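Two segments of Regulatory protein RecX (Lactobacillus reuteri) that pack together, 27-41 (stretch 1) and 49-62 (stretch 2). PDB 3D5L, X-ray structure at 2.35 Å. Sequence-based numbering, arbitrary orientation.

Stretch 1, residues 27-41: AFPVAESVLIQFRLM
Stretch 2 49-62: KQIAAIATADQQAK

Stretch 1 runs as a strand from A27 to A31, turns at A31 into a short helix, E32 to Q37, and leaves helical geometry at F38 (phi/psi -108/8); R39 follows with positive phi (55/41) and L40 returns to an extended conformation (-74/137). Stretch 2 is helical throughout, with phi/psi near -68/-36. Its axis lies 7.9 Å from that of the strand at 49° and 9.1 Å from that of the short helix, whose N-to-C direction makes an angle of 144° with its own, so the two helices run roughly antiparallel. The closest CA atoms, those of V30 and D58, are 5.9 Å apart and set the register. The contact buries 580 Å² in total.

Backbone hydrogen bonds within each stretch define the helices. A31 occupies the N-cap position, and its O accepts from L35 N at 3.1 Å; the regular i to i+4 pattern continues with I36 N to E32 O (2.9 Å), Q37 N to S33 O (2.9 Å) and F38 N to V34 O (3.0 Å). Stretch 2 keeps the same pattern, as in I54 N to Q50 O and D58 N to I54 O, both 2.8 Å.

One hydrogen bond joins the stretches: A31 N donates to D58 OD1 at 2.9 Å, with an N-H...O angle of 141°. The CA-to-CB bond of D58 points sideways, but its t rotamer (chi1 -175°, chi2 58°) brings the carboxylate nearer to the strand end. This ties the point where strand gives way to helix directly to stretch 2. Within stretch 2, K62 NZ forms a long salt bridge with D58 OD2 at 3.6 Å.

The remaining contacts are mainly apolar. V34 (chi1 175°, t) is a knob among I54, A57, D58 and A61: its CG2 lies 3.5 Å from D58 CA and 3.8 Å from A61 CB, while its CG1 is 3.8 Å from I54 CG2. A31 CB lies 3.8 Å from A61 CB, and S33 OG is 3.7 Å from A61 CB. I54 (chi1 -78°, m; chi2 178°, t) has the largest covered area, 104 Å², and meets both the strand and the segment beyond it. Its CG2 touches V30 CG1 at 3.5 Å, V30 being in rotamer m, and its CD1 reaches L40 CD2 at 4.0 Å, L40 being m, t.

Two aromatic rings complete the interface. F38 (chi1 -76°, m; chi2 -93°) receives I54 CG1 over one face, 3.6 Å from the ring centroid and 12° off the normal, a CH-pi contact. A57 CB lies at the edge of this ring, 3.8 Å from F38 CE2, and A53 CB is 4.1 Å from F38 CZ. The CA-to-CB bond of F28 (chi1 58°, p; chi2 83°) points toward stretch 2; its CE1 is 3.8 Å from I54 CG2 and its CE2 is 4.3 Å from I51 CG2, both approaching obliquely.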

# COMPACT_ATOMS: atom_id res chain seq x y z
N ALA A 27 -5.65 2.23 36.77
CA ALA A 27 -6.73 1.47 36.14
C ALA A 27 -6.41 0.98 34.73
O ALA A 27 -6.48 -0.22 34.45
CB ALA A 27 -8.00 2.30 36.13
N PHE A 28 -6.05 1.89 33.82
CA PHE A 28 -5.76 1.47 32.45
C PHE A 28 -5.06 2.54 31.63
O PHE A 28 -5.04 3.71 32.01
CB PHE A 28 -7.05 1.02 31.75
CG PHE A 28 -8.11 2.07 31.71
CD1 PHE A 28 -8.10 3.04 30.73
CD2 PHE A 28 -9.12 2.09 32.67
CE1 PHE A 28 -9.09 4.03 30.69
CE2 PHE A 28 -10.10 3.06 32.65
CZ PHE A 28 -10.09 4.04 31.65
N PRO A 29 -4.48 2.15 30.49
CA PRO A 29 -3.79 3.12 29.65
C PRO A 29 -4.65 3.46 28.43
O PRO A 29 -5.50 2.66 28.02
CB PRO A 29 -2.55 2.36 29.25
CG PRO A 29 -3.16 1.03 28.89
CD PRO A 29 -4.21 0.78 29.99
N VAL A 30 -4.44 4.63 27.87
CA VAL A 30 -5.20 5.04 26.71
C VAL A 30 -4.29 5.82 25.78
O VAL A 30 -3.47 6.61 26.24
CB VAL A 30 -6.41 5.92 27.09
CG1 VAL A 30 -7.50 5.07 27.71
CG2 VAL A 30 -5.98 7.00 28.08
N ALA A 31 -4.43 5.57 24.48
CA ALA A 31 -3.66 6.30 23.49
C ALA A 31 -4.20 7.72 23.61
O ALA A 31 -5.29 7.93 24.15
CB ALA A 31 -3.92 5.74 22.07
N GLU A 32 -3.46 8.70 23.10
CA GLU A 32 -3.93 10.07 23.17
C GLU A 32 -5.29 10.24 22.48
O GLU A 32 -6.19 10.84 23.06
CB GLU A 32 -2.90 11.00 22.53
CG GLU A 32 -3.10 12.46 22.90
CD GLU A 32 -2.11 13.37 22.22
OE1 GLU A 32 -0.90 13.04 22.22
OE2 GLU A 32 -2.53 14.42 21.68
N SER A 33 -5.44 9.71 21.27
CA SER A 33 -6.69 9.83 20.51
C SER A 33 -7.91 9.28 21.24
O SER A 33 -9.03 9.74 21.03
CB SER A 33 -6.58 9.14 19.13
OG SER A 33 -6.78 7.73 19.22
N VAL A 34 -7.70 8.28 22.09
CA VAL A 34 -8.79 7.69 22.86
C VAL A 34 -9.11 8.58 24.05
O VAL A 34 -10.26 8.72 24.46
CB VAL A 34 -8.42 6.29 23.38
CG1 VAL A 34 -9.52 5.75 24.27
CG2 VAL A 34 -8.18 5.36 22.20
N LEU A 35 -8.06 9.18 24.61
CA LEU A 35 -8.22 10.07 25.74
C LEU A 35 -9.06 11.26 25.29
O LEU A 35 -9.91 11.75 26.03
CB LEU A 35 -6.85 10.55 26.22
CG LEU A 35 -6.87 11.56 27.35
CD1 LEU A 35 -5.95 11.09 28.46
CD2 LEU A 35 -6.44 12.94 26.83
N ILE A 36 -8.83 11.70 24.05
CA ILE A 36 -9.57 12.82 23.48
C ILE A 36 -10.97 12.38 23.06
O ILE A 36 -11.95 13.06 23.33
CB ILE A 36 -8.86 13.37 22.23
CG1 ILE A 36 -7.47 13.90 22.61
CG2 ILE A 36 -9.70 14.47 21.60
CD1 ILE A 36 -6.60 14.24 21.41
N GLN A 37 -11.05 11.22 22.41
CA GLN A 37 -12.32 10.70 21.95
C GLN A 37 -13.30 10.52 23.10
O GLN A 37 -14.51 10.65 22.92
CB GLN A 37 -12.12 9.35 21.23
CG GLN A 37 -13.40 8.76 20.65
CD GLN A 37 -13.18 7.40 20.01
OE1 GLN A 37 -14.10 6.79 19.47
NE2 GLN A 37 -11.94 6.91 20.06
N PHE A 38 -12.79 10.25 24.29
CA PHE A 38 -13.68 10.06 25.43
C PHE A 38 -13.66 11.18 26.46
O PHE A 38 -14.27 11.06 27.52
CB PHE A 38 -13.40 8.70 26.07
CG PHE A 38 -13.96 7.54 25.29
CD1 PHE A 38 -15.22 7.03 25.58
CD2 PHE A 38 -13.22 6.97 24.25
CE1 PHE A 38 -15.74 5.95 24.84
CE2 PHE A 38 -13.74 5.90 23.51
CZ PHE A 38 -15.01 5.39 23.81
N ARG A 39 -12.98 12.28 26.13
CA ARG A 39 -12.96 13.44 27.01
C ARG A 39 -12.51 13.14 28.44
O ARG A 39 -13.05 13.70 29.40
CB ARG A 39 -14.36 14.07 27.03
CG ARG A 39 -14.77 14.74 25.73
CD ARG A 39 -16.28 14.90 25.58
NE ARG A 39 -16.90 13.72 24.97
CZ ARG A 39 -17.62 12.81 25.63
NH1 ARG A 39 -17.83 12.94 26.93
NH2 ARG A 39 -18.12 11.76 24.99
N LEU A 40 -11.50 12.30 28.59
CA LEU A 40 -10.99 11.92 29.90
C LEU A 40 -10.18 13.01 30.60
O LEU A 40 -9.36 13.68 29.97
CB LEU A 40 -10.17 10.63 29.77
CG LEU A 40 -10.89 9.51 29.01
CD1 LEU A 40 -9.99 8.30 28.89
CD2 LEU A 40 -12.18 9.14 29.74
N MET A 41 -10.42 13.18 31.90
CA MET A 41 -9.73 14.18 32.71
C MET A 41 -9.95 13.90 34.20
O MET A 41 -10.70 12.99 34.55
CB MET A 41 -10.24 15.59 32.35
CG MET A 41 -11.64 15.88 32.85
SD MET A 41 -12.46 17.18 31.88
CE MET A 41 -11.17 18.43 31.80
N LYS A 49 -19.66 -0.11 30.63
CA LYS A 49 -19.86 0.01 29.19
C LYS A 49 -18.90 1.02 28.55
O LYS A 49 -18.46 0.82 27.42
CB LYS A 49 -21.31 0.42 28.89
CG LYS A 49 -21.69 1.81 29.41
CD LYS A 49 -23.16 2.13 29.16
CE LYS A 49 -23.52 3.54 29.62
NZ LYS A 49 -23.22 3.76 31.07
N GLN A 50 -18.60 2.10 29.26
CA GLN A 50 -17.69 3.12 28.74
C GLN A 50 -16.25 2.67 28.83
O GLN A 50 -15.45 2.91 27.93
CB GLN A 50 -17.87 4.43 29.51
CG GLN A 50 -19.18 5.13 29.22
CD GLN A 50 -19.51 6.17 30.26
OE1 GLN A 50 -19.74 5.85 31.42
NE2 GLN A 50 -19.52 7.44 29.84
N ILE A 51 -15.92 2.01 29.93
CA ILE A 51 -14.57 1.51 30.16
C ILE A 51 -14.26 0.42 29.15
O ILE A 51 -13.10 0.21 28.80
CB ILE A 51 -14.43 0.95 31.58
CG1 ILE A 51 -14.49 2.09 32.59
CG2 ILE A 51 -13.13 0.17 31.71
CD1 ILE A 51 -14.32 1.65 34.02
N ALA A 52 -15.29 -0.28 28.71
CA ALA A 52 -15.12 -1.37 27.74
C ALA A 52 -14.99 -0.78 26.34
O ALA A 52 -14.21 -1.28 25.52
CB ALA A 52 -16.31 -2.33 27.81
N ALA A 53 -15.73 0.28 26.08
CA ALA A 53 -15.69 0.95 24.78
C ALA A 53 -14.38 1.71 24.63
O ALA A 53 -13.90 1.92 23.52
CB ALA A 53 -16.89 1.90 24.65
N ILE A 54 -13.80 2.13 25.76
CA ILE A 54 -12.53 2.85 25.75
C ILE A 54 -11.46 1.84 25.35
O ILE A 54 -10.58 2.13 24.55
CB ILE A 54 -12.22 3.44 27.17
CG1 ILE A 54 -13.04 4.71 27.39
CG2 ILE A 54 -10.74 3.75 27.31
CD1 ILE A 54 -12.87 5.35 28.75
N ALA A 55 -11.58 0.64 25.91
CA ALA A 55 -10.66 -0.44 25.61
C ALA A 55 -10.68 -0.79 24.12
O ALA A 55 -9.64 -0.86 23.49
CB ALA A 55 -11.04 -1.67 26.44
N THR A 56 -11.87 -1.02 23.57
CA THR A 56 -12.00 -1.36 22.15
C THR A 56 -11.42 -0.26 21.27
O THR A 56 -10.75 -0.53 20.27
CB THR A 56 -13.49 -1.56 21.74
OG1 THR A 56 -14.12 -2.49 22.62
CG2 THR A 56 -13.57 -2.09 20.31
N ALA A 57 -11.68 0.99 21.64
CA ALA A 57 -11.16 2.13 20.89
C ALA A 57 -9.64 2.15 20.97
O ALA A 57 -8.97 2.39 19.97
CB ALA A 57 -11.74 3.43 21.42
N ASP A 58 -9.09 1.88 22.16
CA ASP A 58 -7.64 1.86 22.35
C ASP A 58 -7.02 0.70 21.56
O ASP A 58 -5.88 0.80 21.11
CB ASP A 58 -7.28 1.73 23.84
CG ASP A 58 -5.77 1.82 24.09
OD1 ASP A 58 -5.16 2.86 23.72
OD2 ASP A 58 -5.19 0.86 24.65
N GLN A 59 -7.77 -0.39 21.38
CA GLN A 59 -7.24 -1.52 20.62
C GLN A 59 -7.11 -1.08 19.17
O GLN A 59 -6.20 -1.50 18.47
CB GLN A 59 -8.18 -2.72 20.68
CG GLN A 59 -8.55 -3.22 22.08
CD GLN A 59 -9.65 -4.28 22.04
OE1 GLN A 59 -10.25 -4.61 23.08
NE2 GLN A 59 -9.93 -4.81 20.85
N GLN A 60 -8.05 -0.25 18.72
CA GLN A 60 -8.03 0.23 17.34
C GLN A 60 -6.93 1.27 17.18
O GLN A 60 -6.18 1.22 16.21
CB GLN A 60 -9.38 0.82 16.94
CG GLN A 60 -9.47 1.16 15.45
CD GLN A 60 -10.84 1.69 15.04
OE1 GLN A 60 -11.87 1.06 15.30
NE2 GLN A 60 -10.85 2.84 14.38
N ALA A 61 -6.83 2.19 18.14
CA ALA A 61 -5.82 3.24 18.10
C ALA A 61 -4.42 2.63 18.04
O ALA A 61 -3.53 3.16 17.39
CB ALA A 61 -5.95 4.15 19.32
N LYS A 62 -4.24 1.50 18.72
CA LYS A 62 -2.95 0.81 18.73
C LYS A 62 -2.60 0.22 17.36
O LYS A 62 -1.44 0.23 16.95
CB LYS A 62 -2.96 -0.32 19.77
CG LYS A 62 -3.22 0.16 21.18
CD LYS A 62 -1.94 0.45 21.92
CE LYS A 62 -1.45 -0.80 22.61
NZ LYS A 62 -2.55 -1.33 23.45